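Local coordinates for protein probable porin (Pseudomonas aeruginosa, PDB 4FSO) that forms a beta-barrel in the outer membrane and probably acts as a porin that lets small solutes through, at residues Phe48-Arg53 with Thr67-Gly72; Arg222-Val227 with Leu241-Ser246; Arg375-Thr380 with Arg396-Tyr401. All coordinates share one frame; numbering follows the deposited sequence.

Contact 1 (Phe48-Arg53 with Thr67-Gly72)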
ATOM      1  N   PHE A  48     -12.953   5.095 -14.015  1.00 47.74           N
ATOM      2  CA  PHE A  48     -13.129   6.494 -13.661  1.00 45.54           C
ATOM      3  C   PHE A  48     -13.231   6.677 -12.162  1.00 43.22           C
ATOM      4  O   PHE A  48     -14.087   6.083 -11.499  1.00 50.96           O
ATOM      5  CB  PHE A  48     -14.350   7.060 -14.377  1.00 52.49           C
ATOM      6  CG  PHE A  48     -14.208   7.039 -15.856  1.00 61.05           C
ATOM      7  CD1 PHE A  48     -13.499   8.036 -16.508  1.00 60.64           C
ATOM      8  CD2 PHE A  48     -14.719   5.986 -16.595  1.00 70.28           C
ATOM      9  CE1 PHE A  48     -13.333   7.998 -17.881  1.00 71.76           C
ATOM     10  CE2 PHE A  48     -14.561   5.941 -17.969  1.00 73.07           C
ATOM     11  CZ  PHE A  48     -13.867   6.952 -18.614  1.00 74.05           C
ATOM     12  N   ILE A  49     -12.334   7.479 -11.614  1.00 34.26           N
ATOM     13  CA  ILE A  49     -12.379   7.710 -10.184  1.00 49.30           C
ATOM     14  C   ILE A  49     -12.707   9.146  -9.896  1.00 53.54           C
ATOM     15  O   ILE A  49     -11.966  10.050 -10.274  1.00 48.89           O
ATOM     16  CB  ILE A  49     -11.060   7.421  -9.481  1.00 55.14           C
ATOM     17  CG1 ILE A  49     -10.275   6.316 -10.199  1.00 46.47           C
ATOM     18  CG2 ILE A  49     -11.343   7.115  -8.010  1.00 48.60           C
ATOM     19  CD1 ILE A  49     -10.687   4.921  -9.813  1.00 54.45           C
ATOM     20  N   LEU A  50     -13.819   9.343  -9.207  1.00 49.42           N
ATOM     21  CA  LEU A  50     -14.246  10.668  -8.822  1.00 47.74           C
ATOM     22  C   LEU A  50     -13.932  10.865  -7.347  1.00 38.94           C
ATOM     23  O   LEU A  50     -14.331  10.079  -6.502  1.00 54.85           O
ATOM     24  CB  LEU A  50     -15.739  10.810  -9.107  1.00 65.31           C
ATOM     25  CG  LEU A  50     -16.337  12.203  -9.078  1.00 67.69           C
ATOM     26  CD1 LEU A  50     -16.761  12.517  -7.665  1.00 59.52           C
ATOM     27  CD2 LEU A  50     -15.298  13.189  -9.582  1.00 77.72           C
ATOM     28  N   ASP A  51     -13.189  11.911  -7.045  1.00 39.10           N
ATOM     29  CA  ASP A  51     -12.778  12.186  -5.682  1.00 39.81           C
ATOM     30  C   ASP A  51     -13.012  13.651  -5.374  1.00 40.55           C
ATOM     31  O   ASP A  51     -12.354  14.528  -5.942  1.00 44.53           O
ATOM     32  CB  ASP A  51     -11.297  11.881  -5.494  1.00 48.53           C
ATOM     33  CG  ASP A  51     -10.719  12.575  -4.267  1.00 73.80           C
ATOM     34  OD1 ASP A  51     -10.821  11.976  -3.174  1.00 79.09           O
ATOM     35  OD2 ASP A  51     -10.190  13.720  -4.391  1.00 78.47           O
ATOM     36  N   LEU A  52     -13.949  13.923  -4.480  1.00 42.61           N
ATOM     37  CA  LEU A  52     -14.283  15.299  -4.149  1.00 36.88           C
ATOM     38  C   LEU A  52     -14.141  15.485  -2.684  1.00 36.15           C
ATOM     39  O   LEU A  52     -14.795  14.794  -1.892  1.00 36.95           O
ATOM     40  CB  LEU A  52     -15.729  15.588  -4.478  1.00 44.14           C
ATOM     41  CG  LEU A  52     -16.157  16.074  -5.854  1.00 44.82           C
ATOM     42  CD1 LEU A  52     -15.233  15.604  -6.954  1.00 42.19           C
ATOM     43  CD2 LEU A  52     -17.579  15.597  -6.071  1.00 32.64           C
ATOM     44  N   ARG A  53     -13.294  16.426  -2.313  1.00 35.74           N
ATOM     45  CA  ARG A  53     -13.193  16.795  -0.915  1.00 42.41           C
ATOM     46  C   ARG A  53     -13.580  18.254  -0.796  1.00 37.85           C
ATOM     47  O   ARG A  53     -12.920  19.112  -1.370  1.00 27.57           O
ATOM     48  CB  ARG A  53     -11.771  16.603  -0.433  1.00 40.40           C
ATOM     49  CG  ARG A  53     -11.027  15.513  -1.164  1.00 59.17           C
ATOM     50  CD  ARG A  53     -11.619  14.150  -0.862  1.00 72.31           C
ATOM     51  NE  ARG A  53     -10.642  13.089  -1.049  1.00 79.00           N
ATOM     52  CZ  ARG A  53      -9.570  12.927  -0.283  1.00 76.74           C
ATOM     53  NH1 ARG A  53      -9.333  13.761   0.719  1.00 76.79           N
ATOM     54  NH2 ARG A  53      -8.738  11.930  -0.518  1.00 78.01           N
ATOM     55  N   THR A  67     -16.596  12.682  -1.099  1.00 37.01           N
ATOM     56  CA  THR A  67     -17.415  11.818  -1.907  1.00 39.64           C
ATOM     57  C   THR A  67     -16.556  11.070  -2.882  1.00 41.62           C
ATOM     58  O   THR A  67     -15.705  11.653  -3.571  1.00 39.29           O
ATOM     59  CB  THR A  67     -18.414  12.636  -2.682  1.00 53.30           C
ATOM     60  OG1 THR A  67     -17.782  13.858  -3.063  1.00 56.54           O
ATOM     61  CG2 THR A  67     -19.615  12.960  -1.811  1.00 62.72           C
ATOM     62  N   LEU A  68     -16.776   9.766  -2.933  1.00 35.20           N
ATOM     63  CA  LEU A  68     -16.105   8.948  -3.917  1.00 33.06           C
ATOM     64  C   LEU A  68     -17.098   8.282  -4.849  1.00 34.15           C
ATOM     65  O   LEU A  68     -18.138   7.768  -4.428  1.00 36.96           O
ATOM     66  CB  LEU A  68     -15.229   7.918  -3.232  1.00 45.58           C
ATOM     67  CG  LEU A  68     -14.045   8.583  -2.555  1.00 51.05           C
ATOM     68  CD1 LEU A  68     -13.930   8.091  -1.113  1.00 60.32           C
ATOM     69  CD2 LEU A  68     -12.770   8.325  -3.360  1.00 50.02           C
ATOM     70  N   ALA A  69     -16.778   8.314  -6.131  1.00 33.82           N
ATOM     71  CA  ALA A  69     -17.604   7.658  -7.117  1.00 45.35           C
ATOM     72  C   ALA A  69     -16.667   6.947  -8.064  1.00 47.31           C
ATOM     73  O   ALA A  69     -15.661   7.529  -8.493  1.00 42.34           O
ATOM     74  CB  ALA A  69     -18.439   8.676  -7.862  1.00 48.30           C
ATOM     75  N   MET A  70     -16.971   5.687  -8.371  1.00 39.45           N
ATOM     76  CA  MET A  70     -16.129   4.934  -9.292  1.00 43.00           C
ATOM     77  C   MET A  70     -16.954   4.170 -10.301  1.00 46.16           C
ATOM     78  O   MET A  70     -18.088   3.768 -10.029  1.00 51.92           O
ATOM     79  CB  MET A  70     -15.207   3.985  -8.535  1.00 53.69           C
ATOM     80  CG  MET A  70     -14.424   4.666  -7.449  1.00 57.49           C
ATOM     81  SD  MET A  70     -14.004   3.554  -6.116  1.00 65.27           S
ATOM     82  CE  MET A  70     -13.424   4.729  -4.891  1.00 99.22           C
ATOM     83  N   LEU A  71     -16.359   3.971 -11.471  1.00 40.71           N
ATOM     84  CA  LEU A  71     -17.052   3.370 -12.597  1.00 45.90           C
ATOM     85  C   LEU A  71     -16.056   2.581 -13.449  1.00 49.48           C
ATOM     86  O   LEU A  71     -15.088   3.145 -13.977  1.00 54.68           O
ATOM     87  CB  LEU A  71     -17.717   4.461 -13.446  1.00 38.79           C
ATOM     88  CG  LEU A  71     -18.627   3.870 -14.520  1.00 47.76           C
ATOM     89  CD1 LEU A  71     -19.842   3.217 -13.859  1.00 52.55           C
ATOM     90  CD2 LEU A  71     -19.044   4.903 -15.559  1.00 52.21           C
ATOM     91  N   GLY A  72     -16.289   1.280 -13.580  1.00 44.71           N
ATOM     92  CA  GLY A  72     -15.333   0.423 -14.257  1.00 65.19           C
ATOM     93  C   GLY A  72     -15.921  -0.503 -15.305  1.00 70.15           C
ATOM     94  O   GLY A  72     -17.115  -0.788 -15.296  1.00 65.89           O
TER
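Strands 41-53 and 62-72 form a beta hairpin in the wall of the porin barrel, in which L50 pairs with A69. The short segments are antiparallel, their axes within a few degrees of alignment (174°) and 4.7 Å apart at closest approach. L50 N donates to A69 O at 2.7 Å, and A69 N answers to L50 O at 3.0 Å. F48 with L71 and L52 with T67 form the same kind of hydrogen-bonded pair, while I49 with M70 and D51 with L68 are the non-hydrogen-bonded pairs between them.

On the face of F48, L50 and A69 the side chains meet near their roots, L50 CB lying 3.7 Å from A69 CB. T67 OG1, set between the backbone N and the carbonyl carbon (chi1 36°), adds a weak hydrogen bond (3.3 Å) to L52 O, the carbonyl that already accepts T67 N. A detergent touches A69 and M70; its contact with the A69 side chain suggests a membrane-facing surface. On the other face I49 CG2 reaches M70 CG at 4.0 Å, the two side chains crossing at a slant, and both touch L137 and P138 of a loop, as expected of the barrel's inner side. Backbone bonds to E17 and R15 of strand 13-26 and to K103 and G105 of strand 101-112 continue the wall beyond both edges of the hairpin.

Contact 2 (Arg222-Val227 with Leu241-Ser246)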
ATOM      1  N   ARG A 222       0.771  -5.034  16.218  1.00 32.50           N
ATOM      2  CA  ARG A 222       1.456  -3.825  16.648  1.00 28.12           C
ATOM      3  C   ARG A 222       2.499  -3.464  15.599  1.00 33.37           C
ATOM      4  O   ARG A 222       2.986  -4.329  14.851  1.00 28.35           O
ATOM      5  CB  ARG A 222       2.183  -4.038  17.981  1.00 38.02           C
ATOM      6  CG  ARG A 222       1.308  -4.370  19.175  1.00 62.42           C
ATOM      7  CD  ARG A 222       2.135  -4.339  20.474  1.00 74.05           C
ATOM      8  NE  ARG A 222       3.005  -5.506  20.640  1.00 71.88           N
ATOM      9  CZ  ARG A 222       4.183  -5.491  21.265  1.00 67.56           C
ATOM     10  NH1 ARG A 222       4.668  -4.362  21.779  1.00 62.78           N
ATOM     11  NH2 ARG A 222       4.886  -6.610  21.368  1.00 64.58           N
ATOM     12  N   TYR A 223       2.864  -2.188  15.578  1.00 24.10           N
ATOM     13  CA  TYR A 223       3.784  -1.683  14.593  1.00 25.75           C
ATOM     14  C   TYR A 223       4.707  -0.606  15.150  1.00 31.10           C
ATOM     15  O   TYR A 223       4.260   0.290  15.844  1.00 50.62           O
ATOM     16  CB  TYR A 223       3.003  -1.118  13.411  1.00 22.00           C
ATOM     17  CG  TYR A 223       3.857  -0.275  12.482  1.00 33.79           C
ATOM     18  CD1 TYR A 223       4.560  -0.861  11.431  1.00 29.81           C
ATOM     19  CD2 TYR A 223       3.963   1.107  12.657  1.00 30.50           C
ATOM     20  CE1 TYR A 223       5.343  -0.091  10.565  1.00 31.08           C
ATOM     21  CE2 TYR A 223       4.748   1.883  11.812  1.00 33.41           C
ATOM     22  CZ  TYR A 223       5.432   1.282  10.765  1.00 35.89           C
ATOM     23  OH  TYR A 223       6.207   2.052   9.934  1.00 32.13           O
ATOM     24  N   LEU A 224       5.989  -0.698  14.808  1.00 24.38           N
ATOM     25  CA  LEU A 224       6.968   0.363  15.025  1.00 17.92           C
ATOM     26  C   LEU A 224       7.580   0.733  13.689  1.00 24.78           C
ATOM     27  O   LEU A 224       7.934  -0.138  12.915  1.00 25.36           O
ATOM     28  CB  LEU A 224       8.108  -0.105  15.909  1.00 27.75           C
ATOM     29  CG  LEU A 224       8.110   0.050  17.421  1.00 35.90           C
ATOM     30  CD1 LEU A 224       6.727  -0.097  17.972  1.00 40.43           C
ATOM     31  CD2 LEU A 224       9.003  -1.040  17.989  1.00 29.22           C
ATOM     32  N   GLY A 225       7.717   2.024  13.430  1.00 24.85           N
ATOM     33  CA  GLY A 225       8.400   2.472  12.248  1.00 24.72           C
ATOM     34  C   GLY A 225       9.426   3.532  12.560  1.00 37.25           C
ATOM     35  O   GLY A 225       9.328   4.219  13.577  1.00 40.31           O
ATOM     36  N   ALA A 226      10.420   3.656  11.687  1.00 35.65           N
ATOM     37  CA  ALA A 226      11.327   4.795  11.718  1.00 35.50           C
ATOM     38  C   ALA A 226      11.793   5.108  10.303  1.00 33.29           C
ATOM     39  O   ALA A 226      12.374   4.265   9.638  1.00 41.22           O
ATOM     40  CB  ALA A 226      12.518   4.535  12.655  1.00 17.51           C
ATOM     41  N   VAL A 227      11.501   6.319   9.840  1.00 27.27           N
ATOM     42  CA  VAL A 227      11.913   6.776   8.513  1.00 23.86           C
ATOM     43  C   VAL A 227      12.740   8.029   8.641  1.00 36.77           C
ATOM     44  O   VAL A 227      12.685   8.728   9.655  1.00 49.41           O
ATOM     45  CB  VAL A 227      10.723   7.154   7.585  1.00 32.70           C
ATOM     46  CG1 VAL A 227      10.726   6.313   6.328  1.00 39.39           C
ATOM     47  CG2 VAL A 227       9.374   7.104   8.312  1.00 25.73           C
ATOM     48  N   LEU A 241      12.755   1.772   8.486  1.00 31.66           N
ATOM     49  CA  LEU A 241      12.666   0.638   9.389  1.00 26.94           C
ATOM     50  C   LEU A 241      11.227   0.349   9.791  1.00 31.20           C
ATOM     51  O   LEU A 241      10.542   1.224  10.304  1.00 40.21           O
ATOM     52  CB  LEU A 241      13.497   0.900  10.635  1.00 25.64           C
ATOM     53  CG  LEU A 241      13.506  -0.300  11.573  1.00 43.54           C
ATOM     54  CD1 LEU A 241      14.055  -1.521  10.858  1.00 43.88           C
ATOM     55  CD2 LEU A 241      14.343   0.011  12.789  1.00 59.48           C
ATOM     56  N   ARG A 242      10.791  -0.889   9.566  1.00 31.18           N
ATOM     57  CA  ARG A 242       9.416  -1.320   9.847  1.00 25.43           C
ATOM     58  C   ARG A 242       9.382  -2.644  10.601  1.00 27.74           C
ATOM     59  O   ARG A 242      10.073  -3.605  10.246  1.00 30.56           O
ATOM     60  CB  ARG A 242       8.617  -1.504   8.545  1.00 27.75           C
ATOM     61  CG  ARG A 242       8.908  -0.486   7.476  1.00 13.82           C
ATOM     62  CD  ARG A 242       7.685  -0.082   6.761  1.00 11.14           C
ATOM     63  NE  ARG A 242       8.036   0.871   5.726  1.00 45.04           N
ATOM     64  CZ  ARG A 242       7.677   0.767   4.453  1.00 46.22           C
ATOM     65  NH1 ARG A 242       6.917  -0.243   4.053  1.00 45.70           N
ATOM     66  NH2 ARG A 242       8.062   1.687   3.584  1.00 46.36           N
ATOM     67  N   TRP A 243       8.543  -2.701  11.622  1.00 22.00           N
ATOM     68  CA  TRP A 243       8.407  -3.892  12.432  1.00 15.51           C
ATOM     69  C   TRP A 243       6.943  -4.174  12.733  1.00 16.40           C
ATOM     70  O   TRP A 243       6.182  -3.256  13.024  1.00 31.21           O
ATOM     71  CB  TRP A 243       9.168  -3.698  13.734  1.00 18.96           C
ATOM     72  CG  TRP A 243       9.021  -4.867  14.625  1.00 40.69           C
ATOM     73  CD1 TRP A 243       9.542  -6.115  14.428  1.00 37.23           C
ATOM     74  CD2 TRP A 243       8.290  -4.930  15.853  1.00 41.65           C
ATOM     75  NE1 TRP A 243       9.188  -6.944  15.459  1.00 33.18           N
ATOM     76  CE2 TRP A 243       8.427  -6.242  16.355  1.00 37.49           C
ATOM     77  CE3 TRP A 243       7.539  -4.001  16.582  1.00 44.03           C
ATOM     78  CZ2 TRP A 243       7.843  -6.654  17.558  1.00 39.99           C
ATOM     79  CZ3 TRP A 243       6.955  -4.416  17.777  1.00 46.88           C
ATOM     80  CH2 TRP A 243       7.117  -5.729  18.252  1.00 39.57           C
ATOM     81  N   PHE A 244       6.534  -5.433  12.649  1.00 20.76           N
ATOM     82  CA  PHE A 244       5.149  -5.791  12.968  1.00 26.35           C
ATOM     83  C   PHE A 244       5.076  -6.990  13.876  1.00 30.82           C
ATOM     84  O   PHE A 244       5.777  -7.983  13.685  1.00 30.36           O
ATOM     85  CB  PHE A 244       4.318  -6.132  11.724  1.00 18.99           C
ATOM     86  CG  PHE A 244       4.061  -4.978  10.813  1.00 25.55           C
ATOM     87  CD1 PHE A 244       4.979  -4.646   9.817  1.00 18.35           C
ATOM     88  CD2 PHE A 244       2.889  -4.235  10.926  1.00 28.53           C
ATOM     89  CE1 PHE A 244       4.735  -3.573   8.946  1.00 19.62           C
ATOM     90  CE2 PHE A 244       2.635  -3.169  10.064  1.00 29.03           C
ATOM     91  CZ  PHE A 244       3.563  -2.837   9.058  1.00 18.59           C
ATOM     92  N   ASP A 245       4.176  -6.916  14.839  1.00 31.75           N
ATOM     93  CA  ASP A 245       4.006  -8.016  15.745  1.00 23.30           C
ATOM     94  C   ASP A 245       2.539  -8.343  15.699  1.00 26.08           C
ATOM     95  O   ASP A 245       1.725  -7.473  15.973  1.00 32.11           O
ATOM     96  CB  ASP A 245       4.429  -7.586  17.138  1.00 25.06           C
ATOM     97  CG  ASP A 245       4.650  -8.739  18.059  1.00 32.51           C
ATOM     98  OD1 ASP A 245       4.063  -9.812  17.842  1.00 36.09           O
ATOM     99  OD2 ASP A 245       5.422  -8.577  19.015  1.00 55.33           O
ATOM    100  N   SER A 246       2.210  -9.585  15.340  1.00 23.37           N
ATOM    101  CA  SER A 246       0.815 -10.001  15.152  1.00 28.75           C
ATOM    102  C   SER A 246       0.517 -11.363  15.769  1.00 28.34           C
ATOM    103  O   SER A 246       1.336 -12.267  15.734  1.00 27.92           O
ATOM    104  CB  SER A 246       0.435 -10.045  13.662  1.00 15.39           C
ATOM    105  OG  SER A 246       1.232  -9.165  12.922  1.00 25.72           O
TER
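Y223 and F244 lean across the strand pair from opposite partners, their ring planes at 49° and their centroids 4.8 Å apart, a slanted pairing, neither stack nor T-shape. Y223 CD1 sits over one face of the F244 ring, displaced toward its rim, with CZ as the nearest atom. The first torsions bring the rings together: CG of Y223 is anti to the backbone N (chi1 166°), whereas CG of F244 is anti to the carbonyl carbon. The tyrosine hydroxyl end lies over G225, in the space a side chain there would occupy, and is hydrogen-bonded to Q209. The aliphatic part of R242 passes beside the tyrosine ring, R242 CB being 4.1 Å from Y223 CE1. The charged end of R242 pairs with D240 and meets Y297.

Y223 touches P127 and L128, and F244 touches M288, loop residues consistent with the inner side of the barrel. Both rings belong to the antiparallel hairpin of strands 219-231 and 236-248 in the barrel wall. Three hydrogen-bonded pairs, R222 with D245, L224 with W243 and A226 with L241, fix the register; L241 N to A226 O spans 2.8 Å.

At one end a detergent touches A226 and V227, and the A226 side chain there probably faces lipid. On the same face as A226, L224 and W243 run alongside each other, L224 CD2 meeting W243 CE3 at 3.6 Å. R222 also lies beside W243: the indole edge at CH2 points perpendicularly at the guanidinium face, R222 NH2 lying near the indole plane 3.9 Å from W243 CH2. The chi3 bend (-75°) of R222 directs NH2 to D245 OD2, a salt bridge of 3.1 Å whose hydrogen bond is weak; the D245 side chain also touches R260 of strand 258-270.

Contact 3 (Arg375-Thr380 with Arg396-Tyr401)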
ATOM      1  N   ARG A 375       2.534   4.033 -18.146  1.00 52.02           N
ATOM      2  CA  ARG A 375       3.286   3.249 -17.202  1.00 48.04           C
ATOM      3  C   ARG A 375       3.356   1.792 -17.609  1.00 37.04           C
ATOM      4  O   ARG A 375       2.329   1.153 -17.868  1.00 37.17           O
ATOM      5  CB  ARG A 375       2.643   3.371 -15.831  1.00 52.76           C
ATOM      6  CG  ARG A 375       3.621   3.295 -14.693  1.00 44.99           C
ATOM      7  CD  ARG A 375       2.883   3.005 -13.421  1.00 43.28           C
ATOM      8  NE  ARG A 375       3.802   2.702 -12.333  1.00 48.28           N
ATOM      9  CZ  ARG A 375       3.438   2.136 -11.193  1.00 42.71           C
ATOM     10  NH1 ARG A 375       2.172   1.796 -10.993  1.00 50.08           N
ATOM     11  NH2 ARG A 375       4.339   1.911 -10.257  1.00 39.20           N
ATOM     12  N   LEU A 376       4.574   1.267 -17.644  1.00 22.91           N
ATOM     13  CA  LEU A 376       4.781  -0.133 -17.967  1.00 37.86           C
ATOM     14  C   LEU A 376       5.356  -0.915 -16.796  1.00 39.20           C
ATOM     15  O   LEU A 376       6.427  -0.581 -16.308  1.00 46.19           O
ATOM     16  CB  LEU A 376       5.714  -0.245 -19.165  1.00 50.07           C
ATOM     17  CG  LEU A 376       6.117  -1.661 -19.539  1.00 49.14           C
ATOM     18  CD1 LEU A 376       4.888  -2.508 -19.646  1.00 44.14           C
ATOM     19  CD2 LEU A 376       6.882  -1.657 -20.851  1.00 48.61           C
ATOM     20  N   ARG A 377       4.657  -1.965 -16.361  1.00 33.15           N
ATOM     21  CA  ARG A 377       5.107  -2.770 -15.209  1.00 35.23           C
ATOM     22  C   ARG A 377       5.277  -4.274 -15.490  1.00 34.55           C
ATOM     23  O   ARG A 377       4.307  -4.991 -15.740  1.00 24.84           O
ATOM     24  CB  ARG A 377       4.159  -2.597 -14.022  1.00 41.02           C
ATOM     25  CG  ARG A 377       3.883  -1.160 -13.679  1.00 55.14           C
ATOM     26  CD  ARG A 377       3.030  -1.083 -12.444  1.00 60.52           C
ATOM     27  NE  ARG A 377       3.746  -1.577 -11.270  1.00 57.79           N
ATOM     28  CZ  ARG A 377       3.161  -2.168 -10.237  1.00 39.95           C
ATOM     29  NH1 ARG A 377       1.847  -2.351 -10.242  1.00 36.20           N
ATOM     30  NH2 ARG A 377       3.889  -2.587  -9.211  1.00 24.91           N
ATOM     31  N   ASN A 378       6.513  -4.751 -15.409  1.00 24.16           N
ATOM     32  CA  ASN A 378       6.807  -6.130 -15.760  1.00 27.68           C
ATOM     33  C   ASN A 378       7.282  -6.954 -14.574  1.00 25.00           C
ATOM     34  O   ASN A 378       8.218  -6.584 -13.870  1.00 30.37           O
ATOM     35  CB  ASN A 378       7.849  -6.158 -16.894  1.00 34.43           C
ATOM     36  CG  ASN A 378       8.225  -7.564 -17.318  1.00 37.86           C
ATOM     37  OD1 ASN A 378       7.406  -8.303 -17.871  1.00 36.53           O
ATOM     38  ND2 ASN A 378       9.477  -7.941 -17.065  1.00 51.21           N
ATOM     39  N   ALA A 379       6.656  -8.093 -14.362  1.00 29.15           N
ATOM     40  CA  ALA A 379       7.097  -8.955 -13.269  1.00 35.48           C
ATOM     41  C   ALA A 379       7.413 -10.371 -13.722  1.00 29.62           C
ATOM     42  O   ALA A 379       6.677 -10.978 -14.499  1.00 41.64           O
ATOM     43  CB  ALA A 379       6.060  -8.971 -12.107  1.00 33.56           C
ATOM     44  N   THR A 380       8.511 -10.892 -13.207  1.00 21.58           N
ATOM     45  CA  THR A 380       8.894 -12.274 -13.405  1.00 27.53           C
ATOM     46  C   THR A 380       9.088 -12.871 -12.022  1.00 30.06           C
ATOM     47  O   THR A 380       9.886 -12.372 -11.225  1.00 30.72           O
ATOM     48  CB  THR A 380      10.209 -12.354 -14.208  1.00 30.99           C
ATOM     49  OG1 THR A 380       9.950 -11.891 -15.530  1.00 30.56           O
ATOM     50  CG2 THR A 380      10.759 -13.783 -14.261  1.00 15.54           C
ATOM     51  N   ARG A 396       1.768  -5.185 -16.897  1.00 26.58           N
ATOM     52  CA  ARG A 396       0.708  -4.184 -16.735  1.00 34.66           C
ATOM     53  C   ARG A 396       1.060  -2.942 -17.535  1.00 38.24           C
ATOM     54  O   ARG A 396       2.131  -2.356 -17.346  1.00 43.68           O
ATOM     55  CB  ARG A 396       0.509  -3.788 -15.266  1.00 27.04           C
ATOM     56  CG  ARG A 396       0.031  -4.912 -14.356  1.00 43.88           C
ATOM     57  CD  ARG A 396      -0.307  -4.382 -12.965  1.00 52.37           C
ATOM     58  NE  ARG A 396      -0.678  -5.446 -12.044  1.00 54.84           N
ATOM     59  CZ  ARG A 396      -0.699  -5.307 -10.722  1.00 66.22           C
ATOM     60  NH1 ARG A 396      -0.361  -4.151 -10.167  1.00 72.06           N
ATOM     61  NH2 ARG A 396      -1.050  -6.324  -9.947  1.00 63.27           N
ATOM     62  N   LEU A 397       0.163  -2.559 -18.437  1.00 36.30           N
ATOM     63  CA  LEU A 397       0.272  -1.295 -19.154  1.00 37.69           C
ATOM     64  C   LEU A 397      -0.759  -0.342 -18.585  1.00 34.64           C
ATOM     65  O   LEU A 397      -1.951  -0.647 -18.577  1.00 34.53           O
ATOM     66  CB  LEU A 397      -0.029  -1.507 -20.626  1.00 53.79           C
ATOM     67  CG  LEU A 397       1.023  -2.318 -21.361  1.00 64.77           C
ATOM     68  CD1 LEU A 397       0.499  -2.746 -22.723  1.00 71.72           C
ATOM     69  CD2 LEU A 397       2.255  -1.463 -21.506  1.00 65.27           C
ATOM     70  N   ILE A 398      -0.325   0.807 -18.092  1.00 26.19           N
ATOM     71  CA  ILE A 398      -1.312   1.716 -17.521  1.00 31.92           C
ATOM     72  C   ILE A 398      -1.262   3.142 -18.069  1.00 27.04           C
ATOM     73  O   ILE A 398      -0.232   3.824 -17.997  1.00 28.66           O
ATOM     74  CB  ILE A 398      -1.242   1.761 -15.970  1.00 44.79           C
ATOM     75  CG1 ILE A 398      -1.213   0.348 -15.378  1.00 40.23           C
ATOM     76  CG2 ILE A 398      -2.410   2.572 -15.410  1.00 29.71           C
ATOM     77  CD1 ILE A 398       0.183  -0.148 -15.032  1.00 36.82           C
ATOM     78  N   ALA A 399      -2.390   3.576 -18.614  1.00 21.03           N
ATOM     79  CA  ALA A 399      -2.548   4.970 -19.018  1.00 36.04           C
ATOM     80  C   ALA A 399      -3.546   5.668 -18.088  1.00 35.56           C
ATOM     81  O   ALA A 399      -4.667   5.202 -17.858  1.00 30.11           O
ATOM     82  CB  ALA A 399      -2.969   5.093 -20.497  1.00 23.88           C
ATOM     83  N   SER A 400      -3.121   6.795 -17.552  1.00 38.43           N
ATOM     84  CA  SER A 400      -3.848   7.422 -16.475  1.00 42.81           C
ATOM     85  C   SER A 400      -3.831   8.921 -16.669  1.00 39.01           C
ATOM     86  O   SER A 400      -2.808   9.498 -17.039  1.00 32.14           O
ATOM     87  CB  SER A 400      -3.178   7.048 -15.159  1.00 57.89           C
ATOM     88  OG  SER A 400      -1.844   6.610 -15.399  1.00 71.72           O
ATOM     89  N   TYR A 401      -4.965   9.557 -16.422  1.00 43.48           N
ATOM     90  CA  TYR A 401      -5.032  11.004 -16.528  1.00 44.83           C
ATOM     91  C   TYR A 401      -5.839  11.556 -15.370  1.00 47.11           C
ATOM     92  O   TYR A 401      -6.957  11.102 -15.114  1.00 44.15           O
ATOM     93  CB  TYR A 401      -5.659  11.410 -17.858  1.00 47.99           C
ATOM     94  CG  TYR A 401      -5.594  12.895 -18.148  1.00 59.26           C
ATOM     95  CD1 TYR A 401      -4.402  13.484 -18.541  1.00 53.20           C
ATOM     96  CD2 TYR A 401      -6.729  13.705 -18.043  1.00 65.89           C
ATOM     97  CE1 TYR A 401      -4.323  14.833 -18.815  1.00 57.09           C
ATOM     98  CE2 TYR A 401      -6.661  15.066 -18.317  1.00 66.51           C
ATOM     99  CZ  TYR A 401      -5.448  15.626 -18.707  1.00 65.77           C
ATOM    100  OH  TYR A 401      -5.342  16.977 -18.987  1.00 67.44           O
TER
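R377 and R396 form a hydrogen-bonded antiparallel pair: R377 N reaches R396 O at 2.7 Å, and R396 N returns to R377 O at 2.8 Å. R375 and I398 make the next such pair. The first two arginines rise side by side, their guanidinium planes 69° apart. R377 bends at chi3 (66°) whereas R396 stays extended, and this brings the two NH1 groups together. Both are donors, so their close modelled approach is no bond. I398 CD1 lies against R377 CD at 4.0 Å, and R377 CD stands over one face of the R375 guanidinium, toward its rim. On the opposite face of the strand pair L376 CD1 packs alongside L397 CD2.

Beyond the two segments, acids hold the basic ends: E359 makes salt bridges with NE of R377 and NH2 of R375, and E394 makes one with NE of R396. R135 brings a further like charge near R396. Q303 bonds weakly to R377 O, in keeping with an inward-facing cluster. Such a concentration of arginines beside carboxylates would probably give this part of the barrel interior a positive potential, tempered by E359 and E394, reminiscent of the arginine- and lysine-lined tracks of OprD-family channels.

How the contacts relate
All three contacts are antiparallel strand pairings in the wall of the porin barrel, and they follow one another along the chain without overlap. Contact 1, on strands 41-53 and 62-72, and contact 3, on strands 373-383 and 392-404, have centres about 21 Å apart and nearest atoms about 7 Å apart. Strand 13-26 pairs with both 41-53 and 392-404, so these two contacts flank the seam where the ends of the chain close the barrel. Contact 2, on strands 219-231 and 236-248, lies across the chain's centre from both, about 32 Å from contact 1 and 30 Å from contact 3 between centres. The same antiparallel pairing thus recurs beside the closure and across the barrel from it.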